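Local coordinates for type VI secretion system-associated protein TagF (Pseudomonas aeruginosa PAO1, PDB 2QNU) that is associated with the type VI secretion system and, as a TagF-family protein, probably takes part in its post-translational control, at residues 23-26 with 27-31; 161-164 with 165-169. One frame throughout, in Å; residues are numbered along the deposited sequence.

Contact 1 of 2, residues 23-26 with 27-31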
# COMPACT_ATOMS: atom_id res chain seq x y z
N ASN B 23 21.56 -2.81 20.55
CA ASN B 23 21.36 -1.40 20.88
C ASN B 23 20.93 -0.55 19.69
O ASN B 23 20.34 0.53 19.86
CB ASN B 23 22.62 -0.86 21.50
CG ASN B 23 22.45 0.57 22.01
OD1 ASN B 23 21.68 0.82 22.95
ND2 ASN B 23 23.22 1.51 21.43
N THR B 24 21.23 -1.03 18.49
CA THR B 24 20.82 -0.38 17.26
C THR B 24 19.34 -0.20 17.31
O THR B 24 18.79 0.81 16.86
CB THR B 24 21.15 -1.23 15.95
OG1 THR B 24 20.38 -2.46 15.94
CG2 THR B 24 22.62 -1.52 15.85
N PHE B 25 18.68 -1.20 17.87
CA PHE B 25 17.24 -1.06 18.07
C PHE B 25 16.86 -0.33 19.36
O PHE B 25 15.99 0.55 19.35
CB PHE B 25 16.59 -2.42 18.07
CG PHE B 25 15.19 -2.36 18.55
CD1 PHE B 25 14.21 -1.81 17.74
CD2 PHE B 25 14.86 -2.75 19.83
CE1 PHE B 25 12.91 -1.70 18.17
CE2 PHE B 25 13.57 -2.62 20.28
CZ PHE B 25 12.59 -2.10 19.44
N VAL B 26 17.46 -0.75 20.48
CA VAL B 26 17.06 -0.29 21.80
C VAL B 26 17.26 1.22 21.99
O VAL B 26 16.32 1.91 22.39
CB VAL B 26 17.77 -1.11 22.91
CG1 VAL B 26 17.50 -0.51 24.32
CG2 VAL B 26 17.37 -2.60 22.85
N GLU B 27 18.46 1.74 21.70
CA GLU B 27 18.72 3.17 21.83
C GLU B 27 17.59 4.03 21.22
O GLU B 27 16.96 4.83 21.95
CB GLU B 27 20.09 3.58 21.21
CG GLU B 27 21.19 3.91 22.25
CD GLU B 27 22.48 4.56 21.62
OE1 GLU B 27 22.46 4.90 20.41
OE2 GLU B 27 23.51 4.73 22.35
N PRO B 28 17.33 3.89 19.89
CA PRO B 28 16.21 4.67 19.32
C PRO B 28 14.81 4.29 19.82
O PRO B 28 13.89 5.12 19.89
CB PRO B 28 16.33 4.39 17.79
CG PRO B 28 17.12 3.11 17.69
CD PRO B 28 18.07 3.15 18.84
N TRP B 29 14.59 3.01 20.09
CA TRP B 29 13.27 2.58 20.51
C TRP B 29 12.96 3.23 21.87
O TRP B 29 11.92 3.85 22.02
CB TRP B 29 13.19 1.07 20.59
CG TRP B 29 11.90 0.56 21.11
CD1 TRP B 29 11.69 -0.06 22.34
CD2 TRP B 29 10.64 0.59 20.47
NE1 TRP B 29 10.39 -0.38 22.47
CE2 TRP B 29 9.71 0.01 21.34
CE3 TRP B 29 10.18 1.11 19.25
CZ2 TRP B 29 8.34 -0.10 21.03
CZ3 TRP B 29 8.83 0.99 18.93
CH2 TRP B 29 7.92 0.37 19.81
N ASP B 30 13.90 3.13 22.80
CA ASP B 30 13.83 3.81 24.10
C ASP B 30 13.60 5.33 24.01
O ASP B 30 12.75 5.85 24.68
CB ASP B 30 15.12 3.57 24.88
CG ASP B 30 15.15 4.30 26.25
OD1 ASP B 30 14.62 3.73 27.29
OD2 ASP B 30 15.71 5.41 26.32
N ALA B 31 14.37 6.01 23.14
CA ALA B 31 14.28 7.47 23.01
C ALA B 31 12.93 7.83 22.45
O ALA B 31 12.30 8.81 22.84
CB ALA B 31 15.38 7.95 22.13
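Val26 O takes the backbone N-H of Asp30 in the shortest hydrogen bond between 23-26 and 27-31, at 2.7 Å. Asp30 N lies nearly in line with the carbonyl. One residue earlier, Trp29 N bonds to Phe25 O in the carbonyl plane. Glu27 N closes the first turn on Asn23 O. The missing bond belongs to Pro28, which has no N-H to give, and the helix is kinked here. The Pro28 ring instead lies against the backbone of the preceding turn, with its CG 3.0 Å from Thr24 O and 3.3 Å from Phe25 O.

The two aromatic side chains run side by side in the same direction. The Phe25 ring and the five-membered ring of Trp29 form an offset stack, with planes 23° apart and centroids 4.6 Å apart. Phe25 CZ sits over the indole near its rim, 3.2 Å from Trp29 CG. Trp29 CB in turn makes a CH-pi contact over the Phe25 face. Phe25 CG is anti to the backbone N (chi1 168°), which carries the ring along the helix to Trp29.

This is the first part of helix 23-44. Trp29 reaches the sheet, where its NE1 bonds to Thr90 on strand 89-95 and its ring meets Phe60 on strand 58-62. Asp30 bonds to Tyr7 on strand 4-7.

Contact 2 of 2, residues 161-164 with 165-169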
# COMPACT_ATOMS: atom_id res chain seq x y z
N GLU B 161 8.41 -7.47 -9.78
CA GLU B 161 8.41 -8.68 -10.53
C GLU B 161 7.20 -9.52 -10.17
O GLU B 161 7.29 -10.58 -9.62
CB GLU B 161 9.72 -9.39 -10.26
CG GLU B 161 10.92 -8.66 -10.89
CD GLU B 161 10.70 -8.27 -12.37
OE1 GLU B 161 10.20 -9.11 -13.19
OE2 GLU B 161 11.04 -7.10 -12.72
N ALA B 162 6.03 -9.01 -10.52
CA ALA B 162 4.77 -9.58 -10.06
C ALA B 162 3.97 -9.82 -11.31
O ALA B 162 3.64 -8.88 -12.05
CB ALA B 162 4.05 -8.58 -9.09
N VAL B 163 3.70 -11.10 -11.58
CA VAL B 163 3.04 -11.46 -12.81
C VAL B 163 1.69 -12.12 -12.58
O VAL B 163 1.08 -12.60 -13.54
CB VAL B 163 3.95 -12.38 -13.73
CG1 VAL B 163 5.36 -11.83 -13.79
CG2 VAL B 163 3.99 -13.80 -13.27
N THR B 164 1.28 -12.27 -11.33
CA THR B 164 -0.04 -12.83 -11.03
C THR B 164 -0.75 -11.82 -10.19
O THR B 164 -0.09 -11.01 -9.61
CB THR B 164 0.03 -14.16 -10.24
OG1 THR B 164 0.81 -14.00 -9.03
CG2 THR B 164 0.66 -15.28 -11.14
N PRO B 165 -2.09 -11.88 -10.12
CA PRO B 165 -2.83 -11.00 -9.24
C PRO B 165 -2.40 -11.12 -7.79
O PRO B 165 -2.40 -10.12 -7.08
CB PRO B 165 -4.27 -11.48 -9.40
CG PRO B 165 -4.33 -12.14 -10.75
CD PRO B 165 -3.01 -12.80 -10.82
N ALA B 166 -2.07 -12.34 -7.33
CA ALA B 166 -1.58 -12.55 -5.96
C ALA B 166 -0.27 -11.81 -5.69
O ALA B 166 -0.08 -11.22 -4.63
CB ALA B 166 -1.40 -14.11 -5.65
N GLN B 167 0.63 -11.85 -6.66
CA GLN B 167 1.94 -11.23 -6.54
C GLN B 167 1.77 -9.72 -6.60
O GLN B 167 2.43 -8.98 -5.90
CB GLN B 167 2.84 -11.68 -7.69
CG GLN B 167 3.62 -12.98 -7.42
CD GLN B 167 4.59 -13.23 -8.51
OE1 GLN B 167 4.21 -13.19 -9.66
NE2 GLN B 167 5.87 -13.43 -8.16
N ARG B 168 0.85 -9.27 -7.44
CA ARG B 168 0.58 -7.80 -7.50
C ARG B 168 -0.03 -7.29 -6.20
O ARG B 168 0.28 -6.18 -5.72
CB ARG B 168 -0.28 -7.39 -8.71
CG ARG B 168 0.43 -7.54 -10.07
CD ARG B 168 -0.31 -6.96 -11.20
NE ARG B 168 -1.67 -7.45 -11.40
CZ ARG B 168 -1.99 -8.55 -12.09
NH1 ARG B 168 -1.07 -9.29 -12.68
NH2 ARG B 168 -3.27 -8.89 -12.22
N LEU B 169 -0.91 -8.10 -5.60
CA LEU B 169 -1.49 -7.71 -4.32
C LEU B 169 -0.42 -7.66 -3.24
O LEU B 169 -0.36 -6.70 -2.46
CB LEU B 169 -2.65 -8.66 -3.92
CG LEU B 169 -3.53 -8.15 -2.76
CD1 LEU B 169 -4.48 -7.02 -3.12
CD2 LEU B 169 -4.31 -9.30 -2.22
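The Arg168 guanidinium has the Thr164 carbonyl group over one face, near the rim, with Arg168 NH1 3.6 Å from Thr164 C. Pro165 CA lies over that same face. The bend at chi3 (-56°) folds the Arg168 chain back over the start of its own helix. Its polar end then turns to the second subunit: NE bonds to Val105 O and NH2 forms a salt bridge with Asp109, both of that subunit.

The Gln167 amide reaches back along the loop. Its OE1 accepts Val163 N at 2.9 Å in an almost straight bond (173°), with the donor well above the carbonyl plane. Gln167 CB also packs on Ala162 CB, at 3.6 Å.

Thr164 holds the first turn by two acceptors. Its OG1 takes Gln167 N at 3.2 Å, and its O takes Arg168 N at 2.9 Å. The Thr164 chi1 of 55° places OG1 between the backbone N and the carbonyl carbon, facing the N-H groups of the first turn.

Thr164 is thus the N-cap of helix 165-177, with Pro165 as the first helical residue. The Gln167 side chain bonds back to the residue before the cap, tying the loop after strand 158-160 to the helix start.

Contacts 1 and 2 both lie at the beginning of a helix, of 23-44 and 165-177 respectively. They are far apart: their centres are 36 Å from each other and their nearest atoms about 25 Å. They do not touch. Contact 1 comes first in the chain and the two do not interleave. Contact 1 faces the antiparallel sheet of its own subunit, with its centre about 14 Å from the chain centre. Contact 2 lies farther out, its centre about 27 Å from that of the chain, and joins the second subunit. Contact 1 thus sets a helix start on the sheet, and contact 2 sets one at the subunit interface.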